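Long-range contacts in SeviL (Septifer virgatus, PDB 6LF2), which binds the saccharides of GM1b and asialo-GM1 as an R-type lectin with a beta-trefoil fold: residues R17-R22 / L32-G37; G21-N26 / Q43-Q48; Y106-G111 / E122-I127. All blocks are in the same frame, centred on the assembly; numbering follows the deposited sequence.

Contact 1. Residues R17-R22 / L32-G37; sequences RENGGR and LGIFTG. With GAL (beta-D-galactopyranose), chain D.
R22 meets the backbone of L32-G37 twice, once through its own main chain and once through its guanidinium. As an antiparallel hydrogen-bonded pair with F35, R22 gives its N to F35 O at 2.8 Å and receives F35 N on its O. Its side chain is bent at chi2 and chi3, and F35 O lies over one face of the guanidinium. At the turn beyond the strand NH1 and NH2 grip a single acceptor end-on, with R22 NH2 2.9 Å from G37 O in the carbonyl plane on a lone pair, while NH1 comes from above that plane. Both bonds are bent, so the guanidinium holds the turn by two imperfect bonds to one oxygen.

T36 and I34 form the apolar part. T36 CG2 lies 3.6 Å from G21 CA and touches N19 ND2, the two side chains crossing at about a right angle. I34, with CG1 anti to its backbone N (chi1 179°), lays I34 CG1 3.6 Å from G21 C and meets N19 tip to tip through CD1. N19 OD1 accepts G21 N at 2.8 Å, an Asx turn that shapes the approach to the strand, and a water joins N19 O to T36 O.

F35 CE1 lies 3.5 Å from C4 of the galactose of chain D, and G37 N sits over the centre of the F35 ring. The contact closes the hairpin of strands 22-26 and 31-35 at its open end, where Y109 of strand 106-110 packs on N19 and I34.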
loop_
_atom_site.group_PDB
_atom_site.type_symbol
_atom_site.label_atom_id
_atom_site.label_comp_id
_atom_site.label_asym_id
_atom_site.label_seq_id
_atom_site.Cartn_x
_atom_site.Cartn_y
_atom_site.Cartn_z
ATOM N N ARG B 17 -2.735 -5.725 -6.646
ATOM C CA ARG B 17 -4.089 -6.003 -6.166
ATOM C C ARG B 17 -4.312 -7.483 -5.883
ATOM O O ARG B 17 -5.083 -7.836 -4.978
ATOM C CB ARG B 17 -5.116 -5.526 -7.186
ATOM C CG ARG B 17 -6.565 -5.611 -6.686
ATOM C CD ARG B 17 -7.474 -4.921 -7.677
ATOM N NE ARG B 17 -8.882 -5.014 -7.296
ATOM C CZ ARG B 17 -9.646 -6.075 -7.533
ATOM N NH1 ARG B 17 -9.135 -7.138 -8.140
ATOM N NH2 ARG B 17 -10.919 -6.073 -7.160
ATOM N N GLU B 18 -3.694 -8.374 -6.668
ATOM C CA GLU B 18 -4.106 -9.770 -6.623
ATOM C C GLU B 18 -3.549 -10.524 -5.420
ATOM O O GLU B 18 -4.220 -11.430 -4.910
ATOM C CB GLU B 18 -3.713 -10.455 -7.937
ATOM C CG GLU B 18 -4.215 -11.878 -8.085
ATOM C CD GLU B 18 -5.719 -11.973 -8.311
ATOM O OE1 GLU B 18 -6.391 -10.931 -8.461
ATOM O OE2 GLU B 18 -6.233 -13.110 -8.339
ATOM N N ASN B 19 -2.349 -10.169 -4.935
ATOM C CA ASN B 19 -1.759 -10.840 -3.789
ATOM C C ASN B 19 -1.247 -9.899 -2.701
ATOM O O ASN B 19 -0.670 -10.378 -1.718
ATOM C CB ASN B 19 -0.608 -11.750 -4.245
ATOM C CG ASN B 19 0.556 -10.977 -4.842
ATOM O OD1 ASN B 19 0.527 -9.751 -4.943
ATOM N ND2 ASN B 19 1.594 -11.702 -5.242
ATOM N N GLY B 20 -1.453 -8.592 -2.834
ATOM C CA GLY B 20 -0.936 -7.632 -1.874
ATOM C C GLY B 20 0.570 -7.514 -1.829
ATOM O O GLY B 20 1.099 -6.881 -0.908
ATOM N N GLY B 21 1.275 -8.111 -2.794
ATOM C CA GLY B 21 2.728 -8.088 -2.778
ATOM C C GLY B 21 3.319 -6.800 -3.325
ATOM O O GLY B 21 2.750 -6.132 -4.194
ATOM N N ARG B 22 4.500 -6.455 -2.810
ATOM C CA ARG B 22 5.172 -5.212 -3.166
ATOM C C ARG B 22 6.413 -5.513 -3.997
ATOM O O ARG B 22 7.197 -6.403 -3.654
ATOM C CB ARG B 22 5.543 -4.409 -1.909
ATOM C CG ARG B 22 4.410 -3.522 -1.385
ATOM C CD ARG B 22 4.316 -3.528 0.144
ATOM N NE ARG B 22 3.561 -4.690 0.619
ATOM C CZ ARG B 22 4.057 -5.671 1.364
ATOM N NH1 ARG B 22 5.324 -5.655 1.757
ATOM N NH2 ARG B 22 3.274 -6.684 1.724
ATOM N N LEU B 32 15.660 -8.478 -7.638
ATOM C CA LEU B 32 14.459 -7.765 -8.053
ATOM C C LEU B 32 13.289 -8.736 -8.010
ATOM O O LEU B 32 13.388 -9.838 -8.552
ATOM C CB LEU B 32 14.619 -7.209 -9.469
ATOM C CG LEU B 32 13.421 -6.475 -10.073
ATOM C CD1 LEU B 32 13.193 -5.141 -9.387
ATOM C CD2 LEU B 32 13.641 -6.260 -11.577
ATOM N N GLY B 33 12.195 -8.350 -7.360
ATOM C CA GLY B 33 11.088 -9.277 -7.230
ATOM C C GLY B 33 9.856 -8.643 -6.616
ATOM O O GLY B 33 9.720 -7.422 -6.578
ATOM N N ILE B 34 8.940 -9.505 -6.170
ATOM C CA ILE B 34 7.737 -9.095 -5.446
ATOM C C ILE B 34 7.651 -9.910 -4.155
ATOM O O ILE B 34 7.924 -11.116 -4.144
ATOM C CB ILE B 34 6.468 -9.256 -6.320
ATOM C CG1 ILE B 34 5.206 -8.857 -5.552
ATOM C CG2 ILE B 34 6.341 -10.680 -6.858
ATOM C CD1 ILE B 34 3.933 -8.926 -6.408
ATOM N N PHE B 35 7.313 -9.243 -3.054
ATOM C CA PHE B 35 7.278 -9.875 -1.738
ATOM C C PHE B 35 5.957 -9.549 -1.047
ATOM O O PHE B 35 5.493 -8.408 -1.105
ATOM C CB PHE B 35 8.468 -9.395 -0.887
ATOM C CG PHE B 35 8.502 -9.992 0.489
ATOM C CD1 PHE B 35 8.588 -11.359 0.655
ATOM C CD2 PHE B 35 8.446 -9.178 1.618
ATOM C CE1 PHE B 35 8.620 -11.916 1.916
ATOM C CE2 PHE B 35 8.472 -9.732 2.890
ATOM C CZ PHE B 35 8.568 -11.096 3.040
ATOM N N THR B 36 5.335 -10.548 -0.402
ATOM C CA THR B 36 3.985 -10.364 0.136
ATOM C C THR B 36 3.910 -10.204 1.649
ATOM O O THR B 36 2.801 -10.078 2.176
ATOM C CB THR B 36 3.072 -11.523 -0.271
ATOM O OG1 THR B 36 3.616 -12.746 0.232
ATOM C CG2 THR B 36 2.943 -11.592 -1.785
ATOM N N GLY B 37 5.032 -10.193 2.360
ATOM C CA GLY B 37 4.994 -10.089 3.810
ATOM C C GLY B 37 5.383 -8.726 4.354
ATOM O O GLY B 37 4.869 -7.702 3.899
HETATM C C1 GAL D . 12.375 -15.259 1.231
HETATM C C2 GAL D . 12.649 -14.677 2.629
HETATM C C3 GAL D . 11.831 -13.409 2.854
HETATM C C4 GAL D . 12.121 -12.404 1.737
HETATM C C5 GAL D . 11.909 -13.095 0.385
HETATM C C6 GAL D . 12.236 -12.255 -0.855
HETATM O O2 GAL D . 12.298 -15.591 3.658
HETATM O O3 GAL D . 12.160 -12.788 4.082
HETATM O O4 GAL D . 13.443 -11.928 1.845
HETATM O O5 GAL D . 12.693 -14.280 0.259
HETATM O O6 GAL D . 11.918 -12.991 -2.028
HETATM O O HOH W 1 0.220 -9.789 0.715
#

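Contact 2. Residues G21-N26 / Q43-Q48; sequences GRAFYN and QIWSFQ. With NGA (2-acetamido-2-deoxy-beta-D-galactopyranose), chain C; GAL (beta-D-galactopyranose), chain E.
The glycan pocket of this beta-trefoil lectin is built in part on this contact, where strand 22-26 crosses the chain entering strand 45-50 and Q43 joins the sugar to the protein interior. The amide of Q43 is held at both of its polar atoms. Q43 NE2 donates to O6 of the N-acetylgalactosamine at 2.8 Å and 163°, and also to K38 O, while Q43 OE1 takes the NH1 of R22 at 2.9 Å. OE1 lies in the guanidinium plane, but the donor stands above the plane of the Q43 carbonyl, the two flat groups being turned 51° apart. The Q43 chain is extended beyond CG, and Q43 CG packs 3.7 Å from F24 CB on its way to the sugar.

F24 supplies the apolar floor: CG sits between its backbone N and carbonyl carbon, and one face of the ring receives NGA C6 over its centre, a CH-pi arrangement. At the end of the strand, N26 ND2 reaches the terminal galactose, 3.2 Å from GAL (chain E) O4; it also bonds D42, which with R29 holds the N-acetylgalactosamine.

Behind the pocket, W45 points its indole N-H at the main chain. W45 NE1 meets A23 O at 3.0 Å, nearly straight at 167°, with the oxygen in the ring plane but the N-H above the carbonyl plane. W45 CH2 packs 3.8 Å from Y25 CB. A water links A23 O to Q43 O.

Because R22 donates to OE1 and K38 O accepts from NE2, the Q43 amide is fixed with its NH2 toward the sugar, making R22 and K38 second-shell residues; the positive guanidinium may also polarise the amide and strengthen its donation to O6.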
loop_
_atom_site.group_PDB
_atom_site.type_symbol
_atom_site.label_atom_id
_atom_site.label_comp_id
_atom_site.label_asym_id
_atom_site.label_seq_id
_atom_site.Cartn_x
_atom_site.Cartn_y
_atom_site.Cartn_z
ATOM N N GLY B 21 1.275 -8.111 -2.794
ATOM C CA GLY B 21 2.728 -8.088 -2.778
ATOM C C GLY B 21 3.319 -6.800 -3.325
ATOM O O GLY B 21 2.750 -6.132 -4.194
ATOM N N ARG B 22 4.500 -6.455 -2.810
ATOM C CA ARG B 22 5.172 -5.212 -3.166
ATOM C C ARG B 22 6.413 -5.513 -3.997
ATOM O O ARG B 22 7.197 -6.403 -3.654
ATOM C CB ARG B 22 5.543 -4.409 -1.909
ATOM C CG ARG B 22 4.410 -3.522 -1.385
ATOM C CD ARG B 22 4.316 -3.528 0.144
ATOM N NE ARG B 22 3.561 -4.690 0.619
ATOM C CZ ARG B 22 4.057 -5.671 1.364
ATOM N NH1 ARG B 22 5.324 -5.655 1.757
ATOM N NH2 ARG B 22 3.274 -6.684 1.724
ATOM N N ALA B 23 6.564 -4.787 -5.107
ATOM C CA ALA B 23 7.794 -4.841 -5.885
ATOM C C ALA B 23 8.957 -4.341 -5.038
ATOM O O ALA B 23 8.810 -3.380 -4.288
ATOM C CB ALA B 23 7.647 -3.974 -7.135
ATOM N N PHE B 24 10.116 -4.986 -5.161
ATOM C CA PHE B 24 11.290 -4.549 -4.411
ATOM C C PHE B 24 12.541 -4.717 -5.267
ATOM O O PHE B 24 12.571 -5.513 -6.208
ATOM C CB PHE B 24 11.446 -5.319 -3.087
ATOM C CG PHE B 24 11.850 -6.763 -3.252
ATOM C CD1 PHE B 24 10.889 -7.755 -3.385
ATOM C CD2 PHE B 24 13.197 -7.130 -3.285
ATOM C CE1 PHE B 24 11.255 -9.098 -3.537
ATOM C CE2 PHE B 24 13.570 -8.465 -3.455
ATOM C CZ PHE B 24 12.596 -9.449 -3.578
ATOM N N TYR B 25 13.582 -3.957 -4.920
ATOM C CA TYR B 25 14.909 -4.154 -5.503
ATOM C C TYR B 25 15.935 -3.997 -4.390
ATOM O O TYR B 25 16.083 -2.902 -3.842
ATOM C CB TYR B 25 15.197 -3.176 -6.642
ATOM C CG TYR B 25 16.609 -3.333 -7.180
ATOM C CD1 TYR B 25 17.027 -4.541 -7.703
ATOM C CD2 TYR B 25 17.522 -2.279 -7.138
ATOM C CE1 TYR B 25 18.321 -4.706 -8.194
ATOM C CE2 TYR B 25 18.822 -2.439 -7.625
ATOM C CZ TYR B 25 19.208 -3.657 -8.145
ATOM O OH TYR B 25 20.495 -3.843 -8.635
ATOM N N ASN B 26 16.638 -5.087 -4.077
ATOM C CA ASN B 26 17.720 -5.087 -3.092
ATOM C C ASN B 26 19.054 -5.095 -3.831
ATOM O O ASN B 26 19.428 -6.107 -4.436
ATOM C CB ASN B 26 17.615 -6.294 -2.163
ATOM C CG ASN B 26 18.509 -6.164 -0.940
ATOM O OD1 ASN B 26 19.728 -6.370 -1.017
ATOM N ND2 ASN B 26 17.909 -5.823 0.202
ATOM N N GLN B 43 11.358 -1.743 -0.721
ATOM C CA GLN B 43 10.113 -1.684 -1.471
ATOM C C GLN B 43 9.706 -0.256 -1.803
ATOM O O GLN B 43 8.633 -0.049 -2.379
ATOM C CB GLN B 43 8.991 -2.385 -0.674
ATOM C CG GLN B 43 9.285 -3.866 -0.410
ATOM C CD GLN B 43 8.489 -4.414 0.762
ATOM O OE1 GLN B 43 7.492 -3.820 1.182
ATOM N NE2 GLN B 43 8.946 -5.523 1.317
ATOM N N ILE B 44 10.522 0.739 -1.455
ATOM C CA ILE B 44 10.214 2.138 -1.730
ATOM C C ILE B 44 10.910 2.548 -3.019
ATOM O O ILE B 44 12.137 2.411 -3.140
ATOM C CB ILE B 44 10.640 3.048 -0.570
ATOM C CG1 ILE B 44 9.953 2.573 0.719
ATOM C CG2 ILE B 44 10.283 4.497 -0.878
ATOM C CD1 ILE B 44 10.288 3.400 1.947
ATOM N N TRP B 45 10.129 3.075 -3.966
ATOM C CA TRP B 45 10.620 3.452 -5.286
ATOM C C TRP B 45 10.493 4.949 -5.507
ATOM O O TRP B 45 9.608 5.606 -4.952
ATOM C CB TRP B 45 9.850 2.732 -6.410
ATOM C CG TRP B 45 9.927 1.240 -6.338
ATOM C CD1 TRP B 45 9.206 0.426 -5.509
ATOM C CD2 TRP B 45 10.760 0.366 -7.125
ATOM N NE1 TRP B 45 9.540 -0.879 -5.722
ATOM C CE2 TRP B 45 10.490 -0.954 -6.705
ATOM C CE3 TRP B 45 11.711 0.570 -8.133
ATOM C CZ2 TRP B 45 11.126 -2.067 -7.257
ATOM C CZ3 TRP B 45 12.347 -0.542 -8.682
ATOM C CH2 TRP B 45 12.051 -1.842 -8.246
ATOM N N SER B 46 11.372 5.481 -6.361
ATOM C CA SER B 46 11.219 6.834 -6.879
ATOM C C SER B 46 10.329 6.788 -8.115
ATOM O O SER B 46 10.659 6.113 -9.096
ATOM C CB SER B 46 12.570 7.457 -7.230
ATOM O OG SER B 46 13.321 7.739 -6.059
ATOM N N PHE B 47 9.204 7.492 -8.058
ATOM C CA PHE B 47 8.296 7.630 -9.189
ATOM C C PHE B 47 8.635 8.943 -9.890
ATOM O O PHE B 47 8.616 10.005 -9.257
ATOM C CB PHE B 47 6.847 7.591 -8.706
ATOM C CG PHE B 47 5.843 7.534 -9.813
ATOM C CD1 PHE B 47 5.680 6.383 -10.555
ATOM C CD2 PHE B 47 5.064 8.636 -10.114
ATOM C CE1 PHE B 47 4.746 6.326 -11.586
ATOM C CE2 PHE B 47 4.134 8.588 -11.134
ATOM C CZ PHE B 47 3.973 7.425 -11.865
ATOM N N GLN B 48 8.970 8.870 -11.186
ATOM C CA GLN B 48 9.597 9.990 -11.885
ATOM C C GLN B 48 8.845 10.322 -13.171
ATOM O O GLN B 48 8.501 9.422 -13.939
ATOM C CB GLN B 48 11.065 9.675 -12.206
ATOM C CG GLN B 48 11.850 9.146 -11.001
ATOM C CD GLN B 48 13.235 8.629 -11.355
ATOM O OE1 GLN B 48 13.466 8.131 -12.456
ATOM N NE2 GLN B 48 14.164 8.737 -10.413
HETATM C C1 NGA C . 13.388 -10.527 2.168
HETATM C C2 NGA C . 14.799 -10.015 2.457
HETATM C C3 NGA C . 14.790 -8.521 2.757
HETATM C C4 NGA C . 14.005 -7.765 1.685
HETATM C C5 NGA C . 12.652 -8.425 1.418
HETATM C C6 NGA C . 11.900 -7.747 0.274
HETATM C C7 NGA C . 16.522 -11.497 3.338
HETATM C C8 NGA C . 17.293 -11.917 4.556
HETATM N N2 NGA C . 15.417 -10.772 3.535
HETATM O O3 NGA C . 16.126 -8.061 2.731
HETATM O O4 NGA C . 14.757 -7.734 0.485
HETATM O O5 NGA C . 12.859 -9.777 1.086
HETATM O O6 NGA C . 11.464 -6.464 0.639
HETATM O O7 NGA C . 16.914 -11.830 2.220
HETATM C C1 GAL E . 16.407 -6.998 3.655
HETATM C C2 GAL E . 17.922 -7.049 3.942
HETATM C C3 GAL E . 18.366 -5.879 4.819
HETATM C C4 GAL E . 17.955 -4.551 4.141
HETATM C C5 GAL E . 16.437 -4.620 3.897
HETATM C C6 GAL E . 15.847 -3.453 3.147
HETATM O O2 GAL E . 18.300 -8.265 4.593
HETATM O O3 GAL E . 19.781 -5.891 5.023
HETATM O O4 GAL E . 18.664 -4.333 2.890
HETATM O O5 GAL E . 16.089 -5.770 3.111
HETATM O O6 GAL E . 15.827 -2.310 3.945
HETATM O O HOH W 2 6.794 -1.531 -3.422
#

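Contact 3. Residues Y106-G111 / E122-I127; sequences YLDYNG and ESEKWI
This is a buried packing contact away from the bound glycan, in which strand 106-110 lies across the turn leading into strand 126-130 of the beta-trefoil. W126 makes one half of the contact. W126 NE1 donates to L107 O at 3.0 Å and 168°, with the oxygen in the ring plane and the N-H arriving from above the carbonyl plane. L107 crosses the indole at about a right angle, its CD2 3.8 Å above one face and offset toward the rim. A water joins L107 O to E124 O.

The other half is polar. D108 has CG anti to its backbone N (chi1 -158°). S123 OG donates to D108 OD1 at 2.7 Å on the syn lone pair, while Y109 N approaches the same oxygen on its anti side. S123 CB packs 3.4 Å from Y109 CE2. E124 runs past D108 and sets E124 CD 3.5 Å from Y106 CB.

D108 OD2 and E124 OE2 lie 3.6 Å apart, like charges in a buried setting. T121 bonds both residues and R97 forms a salt bridge with E124 OE1; together they may offset the repulsion, and the salt bridge is consistent with an ionised E124.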
loop_
_atom_site.group_PDB
_atom_site.type_symbol
_atom_site.label_atom_id
_atom_site.label_comp_id
_atom_site.label_asym_id
_atom_site.label_seq_id
_atom_site.Cartn_x
_atom_site.Cartn_y
_atom_site.Cartn_z
ATOM N N TYR B 106 2.613 -5.378 -20.138
ATOM C CA TYR B 106 2.198 -4.915 -18.814
ATOM C C TYR B 106 3.024 -5.579 -17.716
ATOM O O TYR B 106 3.208 -6.799 -17.720
ATOM C CB TYR B 106 0.717 -5.228 -18.576
ATOM C CG TYR B 106 -0.254 -4.534 -19.498
ATOM C CD1 TYR B 106 -0.571 -3.193 -19.323
ATOM C CD2 TYR B 106 -0.875 -5.232 -20.530
ATOM C CE1 TYR B 106 -1.464 -2.556 -20.162
ATOM C CE2 TYR B 106 -1.772 -4.605 -21.368
ATOM C CZ TYR B 106 -2.068 -3.270 -21.176
ATOM O OH TYR B 106 -2.960 -2.634 -22.010
ATOM N N LEU B 107 3.478 -4.777 -16.747
ATOM C CA LEU B 107 4.167 -5.326 -15.582
ATOM C C LEU B 107 3.266 -6.297 -14.829
ATOM O O LEU B 107 2.123 -5.977 -14.508
ATOM C CB LEU B 107 4.608 -4.194 -14.652
ATOM C CG LEU B 107 5.524 -4.634 -13.506
ATOM C CD1 LEU B 107 6.854 -5.175 -14.055
ATOM C CD2 LEU B 107 5.763 -3.482 -12.556
ATOM N N ASP B 108 3.799 -7.478 -14.537
ATOM C CA ASP B 108 3.044 -8.590 -13.976
ATOM C C ASP B 108 3.981 -9.322 -13.025
ATOM O O ASP B 108 5.122 -8.896 -12.805
ATOM C CB ASP B 108 2.519 -9.488 -15.110
ATOM C CG ASP B 108 1.327 -10.345 -14.709
ATOM O OD1 ASP B 108 1.130 -10.644 -13.510
ATOM O OD2 ASP B 108 0.586 -10.747 -15.630
ATOM N N TYR B 109 3.516 -10.433 -12.461
ATOM C CA TYR B 109 4.399 -11.245 -11.642
ATOM C C TYR B 109 4.154 -12.721 -11.925
ATOM O O TYR B 109 3.103 -13.122 -12.435
ATOM C CB TYR B 109 4.250 -10.930 -10.136
ATOM C CG TYR B 109 2.915 -11.322 -9.524
ATOM C CD1 TYR B 109 2.712 -12.597 -9.006
ATOM C CD2 TYR B 109 1.864 -10.414 -9.453
ATOM C CE1 TYR B 109 1.498 -12.965 -8.455
ATOM C CE2 TYR B 109 0.646 -10.774 -8.903
ATOM C CZ TYR B 109 0.471 -12.050 -8.404
ATOM O OH TYR B 109 -0.735 -12.421 -7.848
ATOM N N ASN B 110 5.171 -13.522 -11.621
ATOM C CA ASN B 110 5.073 -14.979 -11.658
ATOM C C ASN B 110 5.865 -15.508 -10.473
ATOM O O ASN B 110 7.095 -15.402 -10.456
ATOM C CB ASN B 110 5.618 -15.540 -12.969
ATOM C CG ASN B 110 5.430 -17.036 -13.074
ATOM O OD1 ASN B 110 4.455 -17.507 -13.658
ATOM N ND2 ASN B 110 6.350 -17.794 -12.490
ATOM N N GLY B 111 5.174 -16.068 -9.482
ATOM C CA GLY B 111 5.867 -16.420 -8.253
ATOM C C GLY B 111 6.432 -15.163 -7.619
ATOM O O GLY B 111 5.735 -14.156 -7.460
ATOM N N GLU B 122 -5.387 -10.389 -14.495
ATOM C CA GLU B 122 -5.790 -9.861 -13.197
ATOM C C GLU B 122 -4.598 -9.498 -12.304
ATOM O O GLU B 122 -4.737 -8.652 -11.413
ATOM C CB GLU B 122 -6.697 -10.887 -12.512
ATOM C CG GLU B 122 -7.727 -10.326 -11.563
ATOM C CD GLU B 122 -8.636 -9.263 -12.179
ATOM O OE1 GLU B 122 -8.923 -9.302 -13.399
ATOM O OE2 GLU B 122 -9.061 -8.377 -11.416
ATOM N N SER B 123 -3.426 -10.094 -12.523
ATOM C CA SER B 123 -2.247 -9.821 -11.708
ATOM C C SER B 123 -1.395 -8.661 -12.241
ATOM O O SER B 123 -0.263 -8.473 -11.779
ATOM C CB SER B 123 -1.400 -11.084 -11.602
ATOM O OG SER B 123 -1.306 -11.690 -12.874
ATOM N N GLU B 124 -1.913 -7.877 -13.182
ATOM C CA GLU B 124 -1.243 -6.687 -13.684
ATOM C C GLU B 124 -1.730 -5.406 -13.031
ATOM O O GLU B 124 -1.357 -4.314 -13.485
ATOM C CB GLU B 124 -1.443 -6.572 -15.201
ATOM C CG GLU B 124 -0.817 -7.717 -15.965
ATOM C CD GLU B 124 -1.345 -7.837 -17.373
ATOM O OE1 GLU B 124 -2.361 -7.184 -17.696
ATOM O OE2 GLU B 124 -0.724 -8.588 -18.162
ATOM N N LYS B 125 -2.593 -5.499 -12.008
ATOM C CA LYS B 125 -3.205 -4.317 -11.408
ATOM C C LYS B 125 -2.398 -3.903 -10.185
ATOM O O LYS B 125 -2.219 -4.703 -9.261
ATOM C CB LYS B 125 -4.659 -4.599 -11.033
ATOM C CG LYS B 125 -5.527 -4.981 -12.222
ATOM C CD LYS B 125 -6.927 -5.372 -11.798
ATOM C CE LYS B 125 -7.773 -5.705 -13.012
ATOM N NZ LYS B 125 -9.192 -6.016 -12.632
ATOM N N TRP B 126 -1.886 -2.673 -10.204
ATOM C CA TRP B 126 -1.027 -2.150 -9.149
ATOM C C TRP B 126 -1.605 -0.879 -8.549
ATOM O O TRP B 126 -2.231 -0.065 -9.237
ATOM C CB TRP B 126 0.382 -1.825 -9.664
ATOM C CG TRP B 126 1.061 -2.955 -10.365
ATOM C CD1 TRP B 126 0.982 -3.251 -11.701
ATOM C CD2 TRP B 126 1.947 -3.925 -9.791
ATOM N NE1 TRP B 126 1.743 -4.351 -11.983
ATOM C CE2 TRP B 126 2.351 -4.786 -10.835
ATOM C CE3 TRP B 126 2.439 -4.152 -8.495
ATOM C CZ2 TRP B 126 3.217 -5.859 -10.624
ATOM C CZ3 TRP B 126 3.293 -5.216 -8.285
ATOM C CH2 TRP B 126 3.683 -6.056 -9.350
ATOM N N ILE B 127 -1.349 -0.697 -7.258
ATOM C CA ILE B 127 -1.611 0.561 -6.585
ATOM C C ILE B 127 -0.262 1.110 -6.131
ATOM O O ILE B 127 0.531 0.399 -5.502
ATOM C CB ILE B 127 -2.610 0.377 -5.426
ATOM C CG1 ILE B 127 -2.916 1.722 -4.752
ATOM C CG2 ILE B 127 -2.117 -0.679 -4.442
ATOM C CD1 ILE B 127 -4.215 1.706 -3.947
HETATM O O HOH W 3 0.576 -3.801 -15.292
#

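Contacts 1 and 2 start from the same chain, sharing G21 and R22; both use the guanidinium of R22, and contact 1 also its main chain. Contact 1 is partly exposed and contact 2 buried, yet both reach the glycan, contact 1 by F35 packing and contact 2 by hydrogen bonds and F24. Contact 3 is buried too but lies about 14 Å from contact 2, centre to centre, and relies on carboxylates and a serine. Contacts 2 and 3 resemble each other closely: in each a tryptophan indole N-H meets a main-chain oxygen of a crossing strand beside a bridging water, consistent with the internal repetition of a trefoil. Contact 1 adjoins contact 3 through R17 N and K125 O.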